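Local coordinates for protein transcriptional regulator, MarR/EmrR family (Clostridium acetobutylicum, PDB 3JW4) that probably binds DNA as a dimeric winged-helix transcriptional regulator of the MarR family, at residues Gln79-Glu82 with Tyr86-Arg89; Gln43-Gly48 with Asn116-Val121; Glu52-Gly57 with Ile101-Lys106. All blocks are in the same frame, centred on the assembly; numbering follows the deposited sequence.

Interaction 1: Gln79-Glu82 with Tyr86-Arg89; sequences QGLE and YIER
Tyr86 and Leu81 make the turn by which helix 74-83 hands over to the first strand of the wing, in a winged helix-turn-helix where this helix is probably the one that reads DNA. The backbone N of Tyr86 gives its hydrogen to Leu81 O over 3.0 Å, nearly straight at 159°. On the side-chain level Leu81 CD2 meets the ring obliquely at CD2 of Tyr86, the two side chains crossing at about a right angle. Ile87 comes next and turns its CG1 in between its own backbone N and carbonyl carbon (chi1 65°). That placement lays CG1 against the backbone N of Glu82 and carries CD1 to Leu81 CB, 3.8 Å away, while Leu78 packs on the same side chain. Ile87 O shares a water with Glu82 O, bridging helix and strand backbones. Arg89, the last residue, bends at chi3 and brings its end to the extended Glu82 side chain, which it crosses at about a right angle. A second water links Arg89 N to Glu82 OE2. The guanidinium closes the contact edge-on: Arg89 NH1 sits 3.1 Å from Glu82 OE1 in a salt bridge whose hydrogen bond is weak, bent to 125°.

Interaction 2: Gln43-Gly48 with Asn116-Val121; sequences QGRMIG and NIFLEV
Arg45 and Phe118 carry this contact almost alone, joining helix 41-53 to the long helix 105-126 across the width of one side chain. Gly44 is the first residue to come near the ring. It has no side chain to stand between the helix and the ring, and its CA lies 5.0 Å from Phe118 CZ, so the CZ end of the Phe118 ring points at bare backbone. Arg45 follows and does the touching. Its chain bends twice, at chi2 (66°) and again at chi3, which swings the guanidinium across toward helix 105-126 and lays it flat over one face of Phe118. The two planes are only 7° from parallel, and the Arg45 CZ atom stands 3.8 Å from the centroid of the Phe118 ring, close to the ring normal: a true cation-pi stack and not a graze along the rim. NH2 of Arg45 lies over the ring, 3.7 Å from Phe118 CZ, while NH1 reaches the CD2 side of Phe118 at 3.8 Å. The aliphatic CD and the NE of Arg45 continue the overlap along the CE2 and CZ corner. No hydrogen bond crosses between the segments, so the cation-pi attraction and dispersion of the flat stack do the work, with the ring's pi cloud probably easing the positive charge. That may matter, because Arg20 of the second subunit brings a like charge close to NH2, and Thr13 of that subunit packs on both Arg45 and Phe118. Two residues further on, Ile47 turns to another part of helix 105-126, packing on Leu110, Val111 and Phe114. The contact thus ties the helix-turn-helix body to a long helix near the subunit interface, as in the dimeric winged-helix proteins of the MarR family.

Interaction 3: Glu52-Gly57 with Ile101-Lys106; sequences ENQESG and IYVLPK. With GOL (glycerol), chain E.
Gln54 uses its side-chain amide much as a neighbouring strand would: OE1 takes the backbone N-H of Val103 over 2.7 Å, at an almost linear 168°, with the donor lying nearly along the C=O axis. The other end of the amide reaches the same residue only through a bound molecule. NE2 of Gln54 donates to O3 of a glycerol, probably from the crystallisation liquor, at 3.2 Å, and that hydroxyl donates in turn to Val103 O. Both polar atoms of the Val103 backbone are therefore engaged from this side, and in this crystal two bonds hold the amide's rotation, one of them lent by the glycerol, which also bonds Tyr51 OH. What brings the group there is a first torsion of 62°, which sets CG between the backbone N and the carbonyl carbon, followed by an extended chain that passes obliquely across Tyr102. The Tyr102 ring meets this chain at its CD2 atom, 3.6 Å from Gln54 CB, and the amide and ring planes stand about halfway between parallel and perpendicular. Nearer the backbone, Gln54 O lies obliquely to the ring, 3.4 Å from Tyr102 CE2. That carbonyl is well supplied with donors: Gly57 N turns back to it, and a water sits 2.9 Å from Gln54 O while also donating to Ile101 O, so a second bridge joins the two segments. Gly57 itself has backbone angles that suit only a residue without a side chain. Beyond the two segments, Val103 packs against Ile47, Ile50 and Tyr51 of helix 41-53, while Ile101 bonds through its backbone to Ile58. Strand 100-103 pairs antiparallel with strand 87-90 to form the wing, leading through Leu104 at the N-cap into helix 105-126.

Overall arrangement
Interactions 1 and 3 share the wing, their centres about 11 Å apart: strands 87-90 and 100-103 are paired, with Tyr86 O 2.9 Å from Leu104 N and Glu88 O 2.9 Å from Tyr102 N, both probable hydrogen bonds. Interaction 2 lies closer to the middle of the chain, its centre about 17 Å from that of interaction 1 and about 16 Å from that of interaction 3. Ile47, on the helix 41-53 segment of interaction 2, touches both of the others, its CD1 3.7 Å from Leu81 CD2 and its O 3.8 Å from Val103 CG2. The probable recognition helix and the wing are thus linked through one helix to the side facing the second subunit, while the glycerol sits at interaction 3.

Interaction 1: Gln79-Glu82 with Tyr86-Arg89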
loop_
_atom_site.group_PDB
_atom_site.type_symbol
_atom_site.label_atom_id
_atom_site.label_comp_id
_atom_site.label_asym_id
_atom_site.label_seq_id
_atom_site.Cartn_x
_atom_site.Cartn_y
_atom_site.Cartn_z
ATOM N N GLN B 79 9.974 -10.242 19.561
ATOM C CA GLN B 79 9.997 -10.213 21.037
ATOM C C GLN B 79 8.561 -10.117 21.569
ATOM O O GLN B 79 8.236 -10.708 22.601
ATOM C CB GLN B 79 10.843 -9.068 21.577
ATOM C CG GLN B 79 12.363 -9.353 21.610
ATOM C CD GLN B 79 13.170 -8.167 22.056
ATOM O OE1 GLN B 79 13.714 -7.427 21.215
ATOM N NE2 GLN B 79 13.224 -7.913 23.386
ATOM N N GLY B 80 7.725 -9.363 20.871
ATOM C CA GLY B 80 6.324 -9.156 21.295
ATOM C C GLY B 80 5.537 -10.458 21.213
ATOM O O GLY B 80 4.932 -10.878 22.182
ATOM N N LEU B 81 5.604 -11.120 20.055
ATOM C CA LEU B 81 4.970 -12.444 19.865
ATOM C C LEU B 81 5.499 -13.450 20.896
ATOM O O LEU B 81 4.753 -14.212 21.478
ATOM C CB LEU B 81 5.227 -12.940 18.431
ATOM C CG LEU B 81 4.619 -12.113 17.293
ATOM C CD1 LEU B 81 5.076 -12.608 15.908
ATOM C CD2 LEU B 81 3.107 -12.107 17.412
ATOM N N GLU B 82 6.792 -13.422 21.176
ATOM C CA GLU B 82 7.337 -14.328 22.189
ATOM C C GLU B 82 6.829 -13.988 23.605
ATOM O O GLU B 82 6.481 -14.875 24.378
ATOM C CB GLU B 82 8.861 -14.314 22.107
ATOM C CG GLU B 82 9.574 -15.161 23.110
ATOM C CD GLU B 82 11.090 -15.017 22.982
ATOM O OE1 GLU B 82 11.605 -13.845 22.994
ATOM O OE2 GLU B 82 11.772 -16.055 22.906
ATOM N N TYR B 86 3.098 -16.633 21.949
ATOM C CA TYR B 86 2.645 -17.110 20.638
ATOM C C TYR B 86 3.726 -17.874 19.887
ATOM O O TYR B 86 3.413 -18.694 19.056
ATOM C CB TYR B 86 2.185 -15.958 19.754
ATOM C CG TYR B 86 0.991 -15.169 20.255
ATOM C CD1 TYR B 86 -0.154 -15.796 20.682
ATOM C CD2 TYR B 86 0.996 -13.781 20.217
ATOM C CE1 TYR B 86 -1.276 -15.051 21.115
ATOM C CE2 TYR B 86 -0.127 -13.015 20.629
ATOM C CZ TYR B 86 -1.243 -13.661 21.079
ATOM O OH TYR B 86 -2.329 -12.946 21.459
ATOM N N ILE B 87 4.985 -17.543 20.129
ATOM C CA ILE B 87 6.110 -18.202 19.478
ATOM C C ILE B 87 7.185 -18.466 20.510
ATOM O O ILE B 87 7.184 -17.846 21.587
ATOM C CB ILE B 87 6.705 -17.373 18.331
ATOM C CG1 ILE B 87 7.332 -16.071 18.842
ATOM C CG2 ILE B 87 5.628 -17.052 17.211
ATOM C CD1 ILE B 87 8.090 -15.275 17.773
ATOM N N GLU B 88 8.081 -19.394 20.190
ATOM C CA GLU B 88 9.237 -19.717 21.026
ATOM C C GLU B 88 10.438 -19.945 20.118
ATOM O O GLU B 88 10.291 -20.163 18.913
ATOM C CB GLU B 88 9.008 -20.970 21.871
ATOM C CG GLU B 88 8.750 -22.209 21.047
ATOM C CD GLU B 88 8.799 -23.537 21.820
ATOM O OE1 GLU B 88 8.981 -23.533 23.064
ATOM O OE2 GLU B 88 8.652 -24.592 21.147
ATOM N N ARG B 89 11.608 -19.902 20.717
ATOM C CA ARG B 89 12.845 -20.185 20.030
ATOM C C ARG B 89 13.378 -21.455 20.634
ATOM O O ARG B 89 13.537 -21.541 21.831
ATOM C CB ARG B 89 13.820 -19.037 20.206
ATOM C CG ARG B 89 13.319 -17.738 19.546
ATOM C CD ARG B 89 14.034 -16.504 20.113
ATOM N NE ARG B 89 14.169 -15.455 19.093
ATOM C CZ ARG B 89 13.636 -14.229 19.142
ATOM N NH1 ARG B 89 12.899 -13.824 20.171
ATOM N NH2 ARG B 89 13.855 -13.381 18.136
HETATM O O HOH W 1 11.481 -18.779 23.379
HETATM O O HOH W 2 6.798 -17.521 24.143
#

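Interaction 2: Gln43-Gly48 with Asn116-Val121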
loop_
_atom_site.group_PDB
_atom_site.type_symbol
_atom_site.label_atom_id
_atom_site.label_comp_id
_atom_site.label_asym_id
_atom_site.label_seq_id
_atom_site.Cartn_x
_atom_site.Cartn_y
_atom_site.Cartn_z
ATOM N N GLN B 43 2.050 -8.642 11.885
ATOM C CA GLN B 43 2.192 -9.706 12.879
ATOM C C GLN B 43 1.548 -10.991 12.417
ATOM O O GLN B 43 2.113 -12.042 12.589
ATOM C CB GLN B 43 1.522 -9.374 14.192
ATOM C CG GLN B 43 2.144 -8.268 14.926
ATOM C CD GLN B 43 1.220 -7.788 16.031
ATOM O OE1 GLN B 43 -0.005 -7.884 15.915
ATOM N NE2 GLN B 43 1.797 -7.316 17.102
ATOM N N GLY B 44 0.351 -10.880 11.856
ATOM C CA GLY B 44 -0.383 -12.031 11.327
ATOM C C GLY B 44 0.336 -12.746 10.212
ATOM O O GLY B 44 0.464 -13.961 10.239
ATOM N N ARG B 45 0.796 -11.983 9.228
ATOM C CA ARG B 45 1.660 -12.492 8.172
ATOM C C ARG B 45 2.932 -13.180 8.699
ATOM O O ARG B 45 3.327 -14.245 8.214
ATOM C CB ARG B 45 2.068 -11.329 7.248
ATOM C CG ARG B 45 1.330 -11.249 5.961
ATOM C CD ARG B 45 -0.160 -10.940 6.055
ATOM N NE ARG B 45 -0.883 -11.883 5.183
ATOM C CZ ARG B 45 -1.961 -11.623 4.445
ATOM N NH1 ARG B 45 -2.482 -12.610 3.718
ATOM N NH2 ARG B 45 -2.518 -10.415 4.417
HETATM N N MSE B 46 3.581 -12.551 9.671
HETATM C CA MSE B 46 4.794 -13.109 10.264
HETATM C C MSE B 46 4.493 -14.437 10.960
HETATM O O MSE B 46 5.165 -15.437 10.694
HETATM C CB MSE B 46 5.424 -12.136 11.266
HETATM C CG MSE B 46 6.560 -12.745 12.061
HETATM SE SE MSE B 46 7.810 -11.431 12.724
HETATM C CE MSE B 46 8.299 -10.717 11.021
ATOM N N ILE B 47 3.496 -14.459 11.830
ATOM C CA ILE B 47 3.138 -15.706 12.517
ATOM C C ILE B 47 2.755 -16.813 11.518
ATOM O O ILE B 47 3.155 -17.948 11.684
ATOM C CB ILE B 47 1.970 -15.573 13.478
ATOM C CG1 ILE B 47 2.225 -14.580 14.556
ATOM C CG2 ILE B 47 1.798 -16.888 14.291
ATOM C CD1 ILE B 47 1.029 -14.453 15.476
ATOM N N GLY B 48 1.922 -16.475 10.530
ATOM C CA GLY B 48 1.564 -17.396 9.458
ATOM C C GLY B 48 2.785 -17.983 8.753
ATOM O O GLY B 48 2.850 -19.175 8.512
ATOM N N ASN B 116 -8.828 -16.496 9.030
ATOM C CA ASN B 116 -10.261 -16.331 8.773
ATOM C C ASN B 116 -10.640 -14.890 8.428
ATOM O O ASN B 116 -11.478 -14.673 7.568
ATOM C CB ASN B 116 -11.105 -16.833 9.935
ATOM C CG ASN B 116 -10.892 -18.314 10.194
ATOM O OD1 ASN B 116 -10.638 -19.077 9.269
ATOM N ND2 ASN B 116 -10.933 -18.710 11.451
ATOM N N ILE B 117 -10.015 -13.916 9.081
ATOM C CA ILE B 117 -10.283 -12.530 8.772
ATOM C C ILE B 117 -9.877 -12.246 7.321
ATOM O O ILE B 117 -10.674 -11.711 6.543
ATOM C CB ILE B 117 -9.595 -11.594 9.766
ATOM C CG1 ILE B 117 -10.237 -11.762 11.160
ATOM C CG2 ILE B 117 -9.733 -10.155 9.319
ATOM C CD1 ILE B 117 -9.647 -10.843 12.218
ATOM N N PHE B 118 -8.680 -12.680 6.941
ATOM C CA PHE B 118 -8.187 -12.477 5.571
ATOM C C PHE B 118 -9.058 -13.184 4.535
ATOM O O PHE B 118 -9.257 -12.675 3.427
ATOM C CB PHE B 118 -6.731 -12.936 5.417
ATOM C CG PHE B 118 -5.725 -12.178 6.290
ATOM C CD1 PHE B 118 -5.818 -10.816 6.479
ATOM C CD2 PHE B 118 -4.644 -12.856 6.862
ATOM C CE1 PHE B 118 -4.865 -10.129 7.252
ATOM C CE2 PHE B 118 -3.688 -12.192 7.653
ATOM C CZ PHE B 118 -3.796 -10.816 7.840
ATOM N N LEU B 119 -9.581 -14.349 4.889
ATOM C CA LEU B 119 -10.441 -15.089 3.988
ATOM C C LEU B 119 -11.824 -14.413 3.777
ATOM O O LEU B 119 -12.366 -14.444 2.653
ATOM C CB LEU B 119 -10.630 -16.504 4.486
ATOM C CG LEU B 119 -11.005 -17.500 3.394
ATOM C CD1 LEU B 119 -9.747 -17.893 2.574
ATOM C CD2 LEU B 119 -11.697 -18.723 4.004
ATOM N N GLU B 120 -12.389 -13.801 4.826
ATOM C CA GLU B 120 -13.655 -13.081 4.667
ATOM C C GLU B 120 -13.435 -11.827 3.804
ATOM O O GLU B 120 -14.285 -11.486 3.001
ATOM C CB GLU B 120 -14.301 -12.703 6.002
ATOM C CG GLU B 120 -14.477 -13.891 7.001
ATOM C CD GLU B 120 -15.723 -13.781 7.902
ATOM O OE1 GLU B 120 -16.259 -12.647 8.061
ATOM O OE2 GLU B 120 -16.158 -14.835 8.453
ATOM N N VAL B 121 -12.303 -11.158 3.981
ATOM C CA VAL B 121 -11.971 -10.002 3.159
ATOM C C VAL B 121 -11.803 -10.424 1.701
ATOM O O VAL B 121 -12.323 -9.774 0.798
ATOM C CB VAL B 121 -10.727 -9.251 3.672
ATOM C CG1 VAL B 121 -10.276 -8.173 2.667
ATOM C CG2 VAL B 121 -11.016 -8.613 5.042
#

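Interaction 3: Glu52-Gly57 with Ile101-Lys106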
loop_
_atom_site.group_PDB
_atom_site.type_symbol
_atom_site.label_atom_id
_atom_site.label_comp_id
_atom_site.label_asym_id
_atom_site.label_seq_id
_atom_site.Cartn_x
_atom_site.Cartn_y
_atom_site.Cartn_z
ATOM N N GLU B 52 3.863 -21.914 8.770
ATOM C CA GLU B 52 3.987 -22.670 7.516
ATOM C C GLU B 52 5.374 -23.271 7.279
ATOM O O GLU B 52 5.469 -24.312 6.695
ATOM C CB GLU B 52 3.658 -21.771 6.328
ATOM C CG GLU B 52 2.224 -21.378 6.271
ATOM C CD GLU B 52 1.418 -22.094 5.186
ATOM O OE1 GLU B 52 0.468 -21.446 4.674
ATOM O OE2 GLU B 52 1.715 -23.281 4.856
ATOM N N ASN B 53 6.435 -22.616 7.750
ATOM C CA ASN B 53 7.792 -22.985 7.385
ATOM C C ASN B 53 8.650 -23.467 8.531
ATOM O O ASN B 53 9.814 -23.789 8.316
ATOM C CB ASN B 53 8.474 -21.799 6.708
ATOM C CG ASN B 53 7.771 -21.382 5.434
ATOM O OD1 ASN B 53 7.897 -22.045 4.409
ATOM N ND2 ASN B 53 7.023 -20.284 5.491
ATOM N N GLN B 54 8.094 -23.544 9.742
ATOM C CA GLN B 54 8.887 -23.860 10.930
ATOM C C GLN B 54 9.612 -25.217 10.862
ATOM O O GLN B 54 10.684 -25.373 11.450
ATOM C CB GLN B 54 8.048 -23.773 12.224
ATOM C CG GLN B 54 6.877 -24.737 12.324
ATOM C CD GLN B 54 5.946 -24.481 13.510
ATOM O OE1 GLN B 54 6.024 -23.472 14.167
ATOM N NE2 GLN B 54 5.028 -25.401 13.748
ATOM N N GLU B 55 9.039 -26.197 10.177
ATOM C CA GLU B 55 9.667 -27.535 10.093
ATOM C C GLU B 55 10.881 -27.553 9.160
ATOM O O GLU B 55 11.688 -28.497 9.193
ATOM C CB GLU B 55 8.653 -28.603 9.687
ATOM C CG GLU B 55 7.747 -29.003 10.839
ATOM C CD GLU B 55 6.822 -30.158 10.506
ATOM O OE1 GLU B 55 7.082 -30.915 9.532
ATOM O OE2 GLU B 55 5.826 -30.307 11.231
ATOM N N SER B 56 10.990 -26.513 8.333
ATOM C CA SER B 56 12.172 -26.233 7.502
ATOM C C SER B 56 13.331 -25.595 8.263
ATOM O O SER B 56 14.492 -25.609 7.785
ATOM C CB SER B 56 11.816 -25.215 6.425
ATOM O OG SER B 56 11.063 -25.840 5.427
ATOM N N GLY B 57 13.023 -24.986 9.406
ATOM C CA GLY B 57 14.011 -24.328 10.235
ATOM C C GLY B 57 14.026 -22.846 9.906
ATOM O O GLY B 57 14.542 -22.462 8.880
ATOM N N ILE B 101 12.742 -20.751 15.171
ATOM C CA ILE B 101 11.542 -20.119 15.674
ATOM C C ILE B 101 10.332 -21.033 15.355
ATOM O O ILE B 101 10.189 -21.528 14.204
ATOM C CB ILE B 101 11.388 -18.696 15.053
ATOM C CG1 ILE B 101 12.641 -17.846 15.361
ATOM C CG2 ILE B 101 10.120 -18.026 15.537
ATOM C CD1 ILE B 101 12.764 -16.605 14.532
ATOM N N TYR B 102 9.519 -21.315 16.368
ATOM C CA TYR B 102 8.314 -22.111 16.195
ATOM C C TYR B 102 7.108 -21.404 16.780
ATOM O O TYR B 102 7.244 -20.616 17.678
ATOM C CB TYR B 102 8.462 -23.455 16.886
ATOM C CG TYR B 102 9.510 -24.330 16.267
ATOM C CD1 TYR B 102 10.842 -24.195 16.631
ATOM C CD2 TYR B 102 9.180 -25.281 15.322
ATOM C CE1 TYR B 102 11.818 -25.005 16.077
ATOM C CE2 TYR B 102 10.170 -26.089 14.740
ATOM C CZ TYR B 102 11.479 -25.934 15.135
ATOM O OH TYR B 102 12.479 -26.710 14.609
ATOM N N VAL B 103 5.934 -21.688 16.244
ATOM C CA VAL B 103 4.700 -21.216 16.823
ATOM C C VAL B 103 4.331 -22.123 18.008
ATOM O O VAL B 103 4.549 -23.323 18.016
ATOM C CB VAL B 103 3.612 -21.148 15.750
ATOM C CG1 VAL B 103 2.354 -20.646 16.286
ATOM C CG2 VAL B 103 4.080 -20.149 14.647
ATOM N N LEU B 104 3.863 -21.523 19.076
ATOM C CA LEU B 104 3.328 -22.331 20.176
ATOM C C LEU B 104 1.826 -22.576 19.913
ATOM O O LEU B 104 1.253 -21.885 19.092
ATOM C CB LEU B 104 3.550 -21.557 21.471
ATOM C CG LEU B 104 4.972 -21.539 22.007
ATOM C CD1 LEU B 104 5.157 -20.433 23.107
ATOM C CD2 LEU B 104 5.330 -22.917 22.558
ATOM N N PRO B 105 1.163 -23.507 20.651
ATOM C CA PRO B 105 -0.274 -23.701 20.397
ATOM C C PRO B 105 -1.172 -22.454 20.476
ATOM O O PRO B 105 -2.057 -22.263 19.613
ATOM C CB PRO B 105 -0.678 -24.754 21.436
ATOM C CG PRO B 105 0.587 -25.590 21.598
ATOM C CD PRO B 105 1.740 -24.625 21.413
ATOM N N LYS B 106 -0.942 -21.587 21.440
ATOM C CA LYS B 106 -1.682 -20.331 21.475
ATOM C C LYS B 106 -1.498 -19.517 20.160
ATOM O O LYS B 106 -2.412 -18.853 19.660
ATOM C CB LYS B 106 -1.198 -19.516 22.666
ATOM C CG LYS B 106 -1.903 -18.183 22.916
ATOM C CD LYS B 106 -1.252 -17.514 24.146
ATOM C CE LYS B 106 -1.834 -16.211 24.477
ATOM N NZ LYS B 106 -1.215 -15.678 25.714
HETATM C C1 GOL E . 0.740 -26.267 17.963
HETATM O O1 GOL E . -0.618 -26.617 18.160
HETATM C C2 GOL E . 1.120 -26.454 16.500
HETATM O O2 GOL E . -0.034 -26.318 15.673
HETATM C C3 GOL E . 2.215 -25.443 16.112
HETATM O O3 GOL E . 3.509 -25.822 16.547
HETATM O O HOH W 3 11.948 -23.093 12.751
#